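Local coordinates for protein exosome complex component Rrp42 (Pyrococcus abyssi, PDB 2PO1) that probably serves as a non-catalytic subunit of the RNA-degrading archaeal exosome, helping to structure the active site of its partner Rrp41, at residues I18-K23 with I204-V209; E40-G44 with A162-N166; V45-G51 with L63-T68. One frame throughout, in Å; residues are numbered along the deposited sequence.

Contact 1: I18-K23 with I204-V209; sequences IINLLK and IGNILV
Helix 18-23, touching through I18, I19 and L22, runs nearly perpendicular to strand 207-209: the N-to-C directions differ by 97° and the axes come within 10.5 Å of each other. No hydrogen bond crosses, and the contact is aliphatic. L22 points toward the strand segment and divides its methyls. CD1 of L22 reaches CB of I204 at 3.5 Å, tighter than usual for two carbons, with the two side chains crossing at about a right angle; CD2 of L22 goes to CG2 of V209 at 3.8 Å. I204 and I207 both belong to a beta hairpin whose type II' turn spans I204 to I207, closed by I207 N to I204 O at 3.1 Å, with G205 at positive phi; I204 N to I207 O is the return bond of the pair. I204 holds CG1 beside its own N (chi1 -51°), which turns CG2 of I204 to the helix, where it meets CG1 of I19 at 3.8 Å. I207 passes L22 in the opposite sense, and its CD1 lies 3.7 Å from L22 O. Around this layer, F33 also packs on L22, while E216 of helix 214-219 touches I204 and V209. L208 O, between I207 and V209 in sequence, hydrogen-bonds to an MPD molecule, probably from the crystallisation liquor.

Contact 2: E40-G44 with A162-N166; sequences EIEVG and AALLN
Apolar contacts between I41, V43 and A162 make up the first part of this interface. The CB of A162 receives two branched side chains from strand 40-43: CG2 of V43 at 3.7 Å and CG2 of I41 at 3.9 Å. The alternation of the strand explains the pairing, since I41 and V43 both point to the helix while E42 between them points away. CG2 of V43 also stands 3.3 Å from O of A162, a carbonyl already engaged by N166 N one helical turn on.

The axes of strand and helix diverge by only 28° and approach to 8.7 Å. This is the layered core of the RNase PH fold, in which helix 152-166 lies against a mixed five-stranded sheet with strand 39-43 at its edge within the chain. Helix 247-275 adds I268 and A271 against I41.

Polar and close contacts gather at N166. With CG anti to the backbone N (chi1 178°), its amide swings back past V43, the two side chains sliding by one another in opposite directions. OD1 of N166 comes within 3.1 Å of G44 N, but the angle is too poor for a hydrogen bond; the bond that OD1 does accept is from S52 N, in the strand next to 39-43. CG1 of V43 is modelled 3.0 Å from ND2 of N166, closer than such atoms normally sit, and chi1 of V43 (120°) nearly eclipses CG1 with the carbonyl carbon, so the rotation of this valine is doubtful. G44, at positive phi, brings its CA to 3.1 Å from OD1 of N166; a side-chain carbon built on that CA would crowd ND2 of the same amide.

Contact 3: V45-G51 with L63-T68; sequences VIEKAEG and LVGIKT
The carboxylate of E50 lies beside the backbone of K67 and T68, with its partners set nearer its plane than over either face. T68 N donates to OE2 of E50 at 3.0 Å on the anti side, 17° out of plane; CA of K67, also close to OE2, is displaced to the other side of the plane. K67 NZ lies on that same side, 4.0 Å from OE2 of E50 and therefore beyond a salt bridge, and it hydrogen-bonds instead to the backbone of another protein chain.

The second flat group, the carbonyl of I66, defines the motif, a classic beta bulge: E50 and G51 both face I66 where strand 51-57 starts to pair antiparallel with 60-71. I66 O accepts two bonds, from E50 N at 2.9 Å, nearly in line with C=O (170°), and from G51 N at 3.3 Å, well off that line (127°). The return bond, I66 N to G51 O, is short at 2.6 Å, and its donor stands above the carbonyl plane.

E50 reaches T68 because its chain folds at chi2, bringing OE2 back along the neighbouring strand. With the carboxylate gone, as in an alanine at this place, T68 N would probably lose its acceptor and the K67 ammonium a nearby opposite charge.

Farther back, L63 spreads its two methyls: CD2 of L63 meets CG2 of V45 at 3.5 Å, the side chains passing in opposite directions, while CD1 turns to I46. The loop is also an interface between subunits, with E47 and K48 forming salt bridges to another protein chain, and bound nucleic acid comes within about 4 Å of this contact. Beside the bulge, CA of G65 directs a C-H at G51 O, 3.4 Å away.

Contacts 2 and 3 are neighbours, their centres 9 Å apart, and both involve the mixed five-stranded sheet of the first exoribonuclease domain. They touch where A163 and L164 of helix 152-166 pack on V64 and I66 of strand 60-71. Segment 45-51 continues directly from 40-44, so strand, loop and bulge follow in sequence. Both segments of contact 3 fall between those of contact 2, and all four between 18-23 and 204-209. Contact 1 lies apart, its centre 33 Å from contact 2 and 38 Å from contact 3, across the chain's centre from contact 3. It joins the N-terminal helix to a hairpin of the second domain, while contact 3 lies close to bound nucleic acid and a partner subunit.

Contact 1: I18-K23 with I204-V209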
loop_
_atom_site.group_PDB
_atom_site.type_symbol
_atom_site.label_atom_id
_atom_site.label_comp_id
_atom_site.label_asym_id
_atom_site.label_seq_id
_atom_site.Cartn_x
_atom_site.Cartn_y
_atom_site.Cartn_z
ATOM N N ILE C 18 39.404 12.786 -3.705
ATOM C CA ILE C 18 39.012 12.298 -5.024
ATOM C C ILE C 18 39.206 13.365 -6.138
ATOM O O ILE C 18 39.838 13.065 -7.132
ATOM C CB ILE C 18 37.665 11.631 -4.976
ATOM C CG1 ILE C 18 37.754 10.409 -4.052
ATOM C CG2 ILE C 18 37.180 11.232 -6.341
ATOM C CD1 ILE C 18 36.409 9.715 -3.833
ATOM N N ILE C 19 38.729 14.596 -5.964
ATOM C CA ILE C 19 38.951 15.597 -7.004
ATOM C C ILE C 19 40.410 15.829 -7.291
ATOM O O ILE C 19 40.805 15.903 -8.450
ATOM C CB ILE C 19 38.276 16.931 -6.703
ATOM C CG1 ILE C 19 36.845 16.921 -7.253
ATOM C CG2 ILE C 19 39.047 18.099 -7.331
ATOM C CD1 ILE C 19 36.048 18.094 -6.710
ATOM N N ASN C 20 41.227 15.930 -6.238
ATOM C CA ASN C 20 42.610 16.255 -6.392
ATOM C C ASN C 20 43.348 15.119 -7.037
ATOM O O ASN C 20 44.177 15.360 -7.895
ATOM C CB ASN C 20 43.246 16.663 -5.054
ATOM C CG ASN C 20 42.759 18.008 -4.569
ATOM O OD1 ASN C 20 41.781 18.541 -5.104
ATOM N ND2 ASN C 20 43.415 18.569 -3.534
ATOM N N LEU C 21 43.085 13.893 -6.612
ATOM C CA LEU C 21 43.651 12.754 -7.302
ATOM C C LEU C 21 43.281 12.812 -8.778
ATOM O O LEU C 21 44.135 12.611 -9.638
ATOM C CB LEU C 21 43.132 11.445 -6.734
ATOM C CG LEU C 21 43.964 10.739 -5.678
ATOM C CD1 LEU C 21 43.312 9.446 -5.307
ATOM C CD2 LEU C 21 45.338 10.484 -6.157
ATOM N N LEU C 22 42.014 13.122 -9.061
ATOM C CA LEU C 22 41.555 13.194 -10.441
ATOM C C LEU C 22 42.355 14.168 -11.241
ATOM O O LEU C 22 42.711 13.875 -12.378
ATOM C CB LEU C 22 40.097 13.575 -10.514
ATOM C CG LEU C 22 39.079 12.458 -10.521
ATOM C CD1 LEU C 22 37.809 13.100 -11.014
ATOM C CD2 LEU C 22 39.490 11.294 -11.410
ATOM N N LYS C 23 42.669 15.317 -10.638
ATOM C CA LYS C 23 43.559 16.323 -11.263
ATOM C C LYS C 23 44.930 15.772 -11.631
ATOM O O LYS C 23 45.601 16.275 -12.545
ATOM C CB LYS C 23 43.718 17.537 -10.344
ATOM C CG LYS C 23 42.621 18.622 -10.477
ATOM C CD LYS C 23 41.201 18.074 -10.497
ATOM C CE LYS C 23 40.151 19.209 -10.497
ATOM N NZ LYS C 23 40.436 20.259 -9.466
ATOM N N ILE C 204 33.004 14.048 -12.435
ATOM C CA ILE C 204 33.563 14.634 -11.203
ATOM C C ILE C 204 34.399 15.840 -11.596
ATOM O O ILE C 204 35.447 15.700 -12.226
ATOM C CB ILE C 204 34.409 13.604 -10.449
ATOM C CG1 ILE C 204 33.601 12.311 -10.272
ATOM C CG2 ILE C 204 34.930 14.190 -9.134
ATOM C CD1 ILE C 204 34.360 11.145 -9.594
ATOM N N GLY C 205 33.912 17.028 -11.253
ATOM C CA GLY C 205 34.459 18.251 -11.810
ATOM C C GLY C 205 34.354 18.203 -13.327
ATOM O O GLY C 205 33.271 17.995 -13.879
ATOM N N ASN C 206 35.474 18.372 -14.014
ATOM C CA ASN C 206 35.455 18.397 -15.468
ATOM C C ASN C 206 35.924 17.092 -16.070
ATOM O O ASN C 206 36.337 17.034 -17.218
ATOM C CB ASN C 206 36.250 19.586 -15.992
ATOM C CG ASN C 206 35.464 20.875 -15.884
ATOM O OD1 ASN C 206 34.229 20.860 -15.755
ATOM N ND2 ASN C 206 36.168 22.000 -15.922
ATOM N N ILE C 207 35.825 16.043 -15.287
ATOM C CA ILE C 207 36.391 14.775 -15.668
ATOM C C ILE C 207 35.328 13.683 -15.579
ATOM O O ILE C 207 34.639 13.550 -14.550
ATOM C CB ILE C 207 37.555 14.433 -14.721
ATOM C CG1 ILE C 207 38.780 15.265 -15.059
ATOM C CG2 ILE C 207 37.916 12.998 -14.866
ATOM C CD1 ILE C 207 39.731 15.399 -13.900
ATOM N N LEU C 208 35.200 12.889 -16.647
ATOM C CA LEU C 208 34.387 11.678 -16.603
ATOM C C LEU C 208 35.238 10.466 -16.389
ATOM O O LEU C 208 36.283 10.297 -16.999
ATOM C CB LEU C 208 33.554 11.449 -17.864
ATOM C CG LEU C 208 32.718 12.530 -18.552
ATOM C CD1 LEU C 208 31.574 11.932 -19.263
ATOM C CD2 LEU C 208 32.225 13.650 -17.659
ATOM N N VAL C 209 34.722 9.572 -15.573
ATOM C CA VAL C 209 35.474 8.426 -15.121
ATOM C C VAL C 209 34.464 7.274 -15.250
ATOM O O VAL C 209 33.315 7.357 -14.744
ATOM C CB VAL C 209 35.880 8.800 -13.700
ATOM C CG1 VAL C 209 34.982 8.208 -12.551
ATOM C CG2 VAL C 209 37.344 8.941 -13.465
#

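Contact 2: E40-G44 with A162-N166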
loop_
_atom_site.group_PDB
_atom_site.type_symbol
_atom_site.label_atom_id
_atom_site.label_comp_id
_atom_site.label_asym_id
_atom_site.label_seq_id
_atom_site.Cartn_x
_atom_site.Cartn_y
_atom_site.Cartn_z
ATOM N N GLU C 40 33.625 -9.794 -12.553
ATOM C CA GLU C 40 33.388 -11.232 -12.472
ATOM C C GLU C 40 31.978 -11.464 -12.954
ATOM O O GLU C 40 31.075 -10.861 -12.433
ATOM C CB GLU C 40 33.486 -11.725 -11.023
ATOM C CG GLU C 40 34.866 -12.101 -10.532
ATOM C CD GLU C 40 34.845 -12.720 -9.099
ATOM O OE1 GLU C 40 35.586 -12.212 -8.215
ATOM O OE2 GLU C 40 34.083 -13.697 -8.853
ATOM N N ILE C 41 31.789 -12.304 -13.971
ATOM C CA ILE C 41 30.442 -12.654 -14.431
ATOM C C ILE C 41 30.357 -14.161 -14.297
ATOM O O ILE C 41 31.256 -14.894 -14.742
ATOM C CB ILE C 41 30.189 -12.229 -15.891
ATOM C CG1 ILE C 41 30.379 -10.721 -16.028
ATOM C CG2 ILE C 41 28.754 -12.612 -16.314
ATOM C CD1 ILE C 41 30.444 -10.276 -17.431
ATOM N N GLU C 42 29.351 -14.622 -13.584
ATOM C CA GLU C 42 29.135 -16.036 -13.477
ATOM C C GLU C 42 27.691 -16.301 -13.666
ATOM O O GLU C 42 26.854 -15.801 -12.909
ATOM C CB GLU C 42 29.569 -16.587 -12.134
ATOM C CG GLU C 42 29.694 -18.121 -12.187
ATOM C CD GLU C 42 30.007 -18.747 -10.857
ATOM O OE1 GLU C 42 29.957 -19.991 -10.782
ATOM O OE2 GLU C 42 30.310 -18.007 -9.892
ATOM N N VAL C 43 27.399 -17.137 -14.645
ATOM C CA VAL C 43 26.052 -17.296 -15.176
ATOM C C VAL C 43 25.480 -18.644 -14.743
ATOM O O VAL C 43 26.220 -19.574 -14.475
ATOM C CB VAL C 43 26.171 -17.017 -16.691
ATOM C CG1 VAL C 43 25.768 -18.141 -17.546
ATOM C CG2 VAL C 43 25.524 -15.729 -17.033
ATOM N N GLY C 44 24.180 -18.727 -14.527
ATOM C CA GLY C 44 23.572 -20.014 -14.204
ATOM C C GLY C 44 23.753 -20.451 -12.774
ATOM O O GLY C 44 23.662 -21.628 -12.460
ATOM N N ALA C 162 23.426 -11.049 -19.320
ATOM C CA ALA C 162 24.127 -12.327 -19.181
ATOM C C ALA C 162 23.133 -13.379 -18.706
ATOM O O ALA C 162 23.210 -14.536 -19.098
ATOM C CB ALA C 162 25.342 -12.205 -18.220
ATOM N N ALA C 163 22.175 -12.998 -17.863
ATOM C CA ALA C 163 21.226 -13.981 -17.338
ATOM C C ALA C 163 20.294 -14.414 -18.499
ATOM O O ALA C 163 20.000 -15.597 -18.688
ATOM C CB ALA C 163 20.445 -13.385 -16.182
ATOM N N LEU C 164 19.895 -13.458 -19.342
ATOM C CA LEU C 164 19.021 -13.753 -20.509
ATOM C C LEU C 164 19.722 -14.676 -21.506
ATOM O O LEU C 164 19.121 -15.617 -22.080
ATOM C CB LEU C 164 18.642 -12.419 -21.155
ATOM C CG LEU C 164 17.578 -11.662 -20.398
ATOM C CD1 LEU C 164 17.523 -10.313 -21.022
ATOM C CD2 LEU C 164 16.241 -12.367 -20.631
ATOM N N LEU C 165 21.009 -14.427 -21.710
ATOM C CA LEU C 165 21.815 -15.301 -22.553
ATOM C C LEU C 165 21.943 -16.665 -21.928
ATOM O O LEU C 165 22.002 -17.627 -22.619
ATOM C CB LEU C 165 23.207 -14.744 -22.787
ATOM C CG LEU C 165 23.198 -13.514 -23.702
ATOM C CD1 LEU C 165 24.498 -12.750 -23.481
ATOM C CD2 LEU C 165 22.959 -13.920 -25.165
ATOM N N ASN C 166 21.972 -16.722 -20.603
ATOM C CA ASN C 166 22.054 -17.994 -19.875
ATOM C C ASN C 166 20.749 -18.780 -19.814
ATOM O O ASN C 166 20.732 -19.972 -19.445
ATOM C CB ASN C 166 22.459 -17.691 -18.427
ATOM C CG ASN C 166 22.538 -18.916 -17.580
ATOM O OD1 ASN C 166 21.869 -19.007 -16.605
ATOM N ND2 ASN C 166 23.390 -19.868 -17.957
#

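Contact 3: V45-G51 with L63-T68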
loop_
_atom_site.group_PDB
_atom_site.type_symbol
_atom_site.label_atom_id
_atom_site.label_comp_id
_atom_site.label_asym_id
_atom_site.label_seq_id
_atom_site.Cartn_x
_atom_site.Cartn_y
_atom_site.Cartn_z
ATOM N N VAL C 45 23.967 -19.477 -11.901
ATOM C CA VAL C 45 24.256 -19.720 -10.488
ATOM C C VAL C 45 22.986 -20.086 -9.681
ATOM O O VAL C 45 23.088 -20.732 -8.650
ATOM C CB VAL C 45 24.963 -18.480 -9.842
ATOM C CG1 VAL C 45 26.262 -18.202 -10.515
ATOM C CG2 VAL C 45 24.093 -17.248 -9.937
ATOM N N ILE C 46 21.808 -19.631 -10.122
ATOM C CA ILE C 46 20.546 -20.008 -9.469
ATOM C C ILE C 46 19.877 -21.057 -10.378
ATOM O O ILE C 46 19.167 -20.722 -11.344
ATOM C CB ILE C 46 19.566 -18.820 -9.221
ATOM C CG1 ILE C 46 20.237 -17.680 -8.428
ATOM C CG2 ILE C 46 18.341 -19.317 -8.511
ATOM C CD1 ILE C 46 20.862 -18.129 -7.085
ATOM N N GLU C 47 20.119 -22.329 -10.076
ATOM C CA GLU C 47 19.849 -23.355 -11.071
ATOM C C GLU C 47 18.342 -23.603 -11.195
ATOM O O GLU C 47 17.840 -24.073 -12.215
ATOM C CB GLU C 47 20.709 -24.623 -10.844
ATOM C CG GLU C 47 20.465 -25.392 -9.528
ATOM C CD GLU C 47 21.334 -24.913 -8.331
ATOM O OE1 GLU C 47 21.931 -23.804 -8.387
ATOM O OE2 GLU C 47 21.413 -25.674 -7.322
ATOM N N LYS C 48 17.616 -23.238 -10.157
ATOM C CA LYS C 48 16.191 -23.258 -10.211
ATOM C C LYS C 48 15.652 -22.254 -11.209
ATOM O O LYS C 48 14.694 -22.551 -11.895
ATOM C CB LYS C 48 15.586 -23.031 -8.835
ATOM C CG LYS C 48 15.626 -24.310 -7.977
ATOM C CD LYS C 48 14.669 -24.157 -6.800
ATOM C CE LYS C 48 14.652 -25.425 -6.000
ATOM N NZ LYS C 48 13.387 -25.526 -5.167
ATOM N N ALA C 49 16.223 -21.070 -11.289
ATOM C CA ALA C 49 15.779 -20.098 -12.267
ATOM C C ALA C 49 16.095 -20.630 -13.670
ATOM O O ALA C 49 16.911 -21.553 -13.840
ATOM C CB ALA C 49 16.516 -18.736 -12.039
ATOM N N GLU C 50 15.492 -19.990 -14.656
ATOM C CA GLU C 50 15.642 -20.381 -16.043
ATOM C C GLU C 50 16.965 -19.823 -16.530
ATOM O O GLU C 50 17.714 -20.473 -17.293
ATOM C CB GLU C 50 14.441 -19.865 -16.824
ATOM C CG GLU C 50 13.193 -20.742 -16.722
ATOM C CD GLU C 50 12.495 -20.779 -15.358
ATOM O OE1 GLU C 50 12.507 -21.814 -14.635
ATOM O OE2 GLU C 50 11.848 -19.801 -14.996
ATOM N N GLY C 51 17.302 -18.640 -16.042
ATOM C CA GLY C 51 18.621 -18.079 -16.284
ATOM C C GLY C 51 19.024 -17.269 -15.091
ATOM O O GLY C 51 18.180 -16.835 -14.308
ATOM N N LEU C 63 22.817 -10.004 -8.479
ATOM C CA LEU C 63 22.353 -11.269 -9.012
ATOM C C LEU C 63 21.150 -10.979 -9.800
ATOM O O LEU C 63 20.198 -10.303 -9.288
ATOM C CB LEU C 63 21.788 -12.098 -7.869
ATOM C CG LEU C 63 22.070 -13.574 -7.739
ATOM C CD1 LEU C 63 21.140 -14.259 -6.659
ATOM C CD2 LEU C 63 22.262 -14.374 -9.097
ATOM N N VAL C 64 21.066 -11.575 -10.977
ATOM C CA VAL C 64 19.828 -11.482 -11.728
ATOM C C VAL C 64 19.346 -12.855 -12.004
ATOM O O VAL C 64 20.136 -13.776 -12.348
ATOM C CB VAL C 64 20.035 -10.730 -13.101
ATOM C CG1 VAL C 64 18.774 -10.829 -14.010
ATOM C CG2 VAL C 64 20.345 -9.361 -12.804
ATOM N N GLY C 65 18.054 -13.034 -11.795
ATOM C CA GLY C 65 17.423 -14.326 -12.094
ATOM C C GLY C 65 16.417 -14.079 -13.197
ATOM O O GLY C 65 15.793 -13.012 -13.234
ATOM N N ILE C 66 16.301 -15.035 -14.129
ATOM C CA ILE C 66 15.291 -14.978 -15.179
ATOM C C ILE C 66 14.329 -16.060 -14.891
ATOM O O ILE C 66 14.724 -17.192 -14.680
ATOM C CB ILE C 66 15.892 -15.223 -16.597
ATOM C CG1 ILE C 66 17.024 -14.225 -16.896
ATOM C CG2 ILE C 66 14.798 -15.217 -17.640
ATOM C CD1 ILE C 66 16.648 -12.754 -16.999
ATOM N N LYS C 67 13.062 -15.706 -14.754
ATOM C CA LYS C 67 12.043 -16.732 -14.645
ATOM C C LYS C 67 11.047 -16.437 -15.697
ATOM O O LYS C 67 10.669 -15.284 -15.856
ATOM C CB LYS C 67 11.270 -16.612 -13.331
ATOM C CG LYS C 67 12.081 -16.637 -12.108
ATOM C CD LYS C 67 12.474 -18.033 -11.851
ATOM C CE LYS C 67 11.307 -18.688 -11.133
ATOM N NZ LYS C 67 11.693 -20.070 -10.970
ATOM N N THR C 68 10.581 -17.479 -16.376
ATOM C CA THR C 68 9.608 -17.327 -17.432
ATOM C C THR C 68 8.365 -18.143 -17.129
ATOM O O THR C 68 8.422 -19.149 -16.444
ATOM C CB THR C 68 10.195 -17.821 -18.709
ATOM O OG1 THR C 68 10.374 -19.228 -18.580
ATOM C CG2 THR C 68 11.537 -17.164 -18.924
HETATM O O HOH W 1 9.745 -20.443 -13.861
#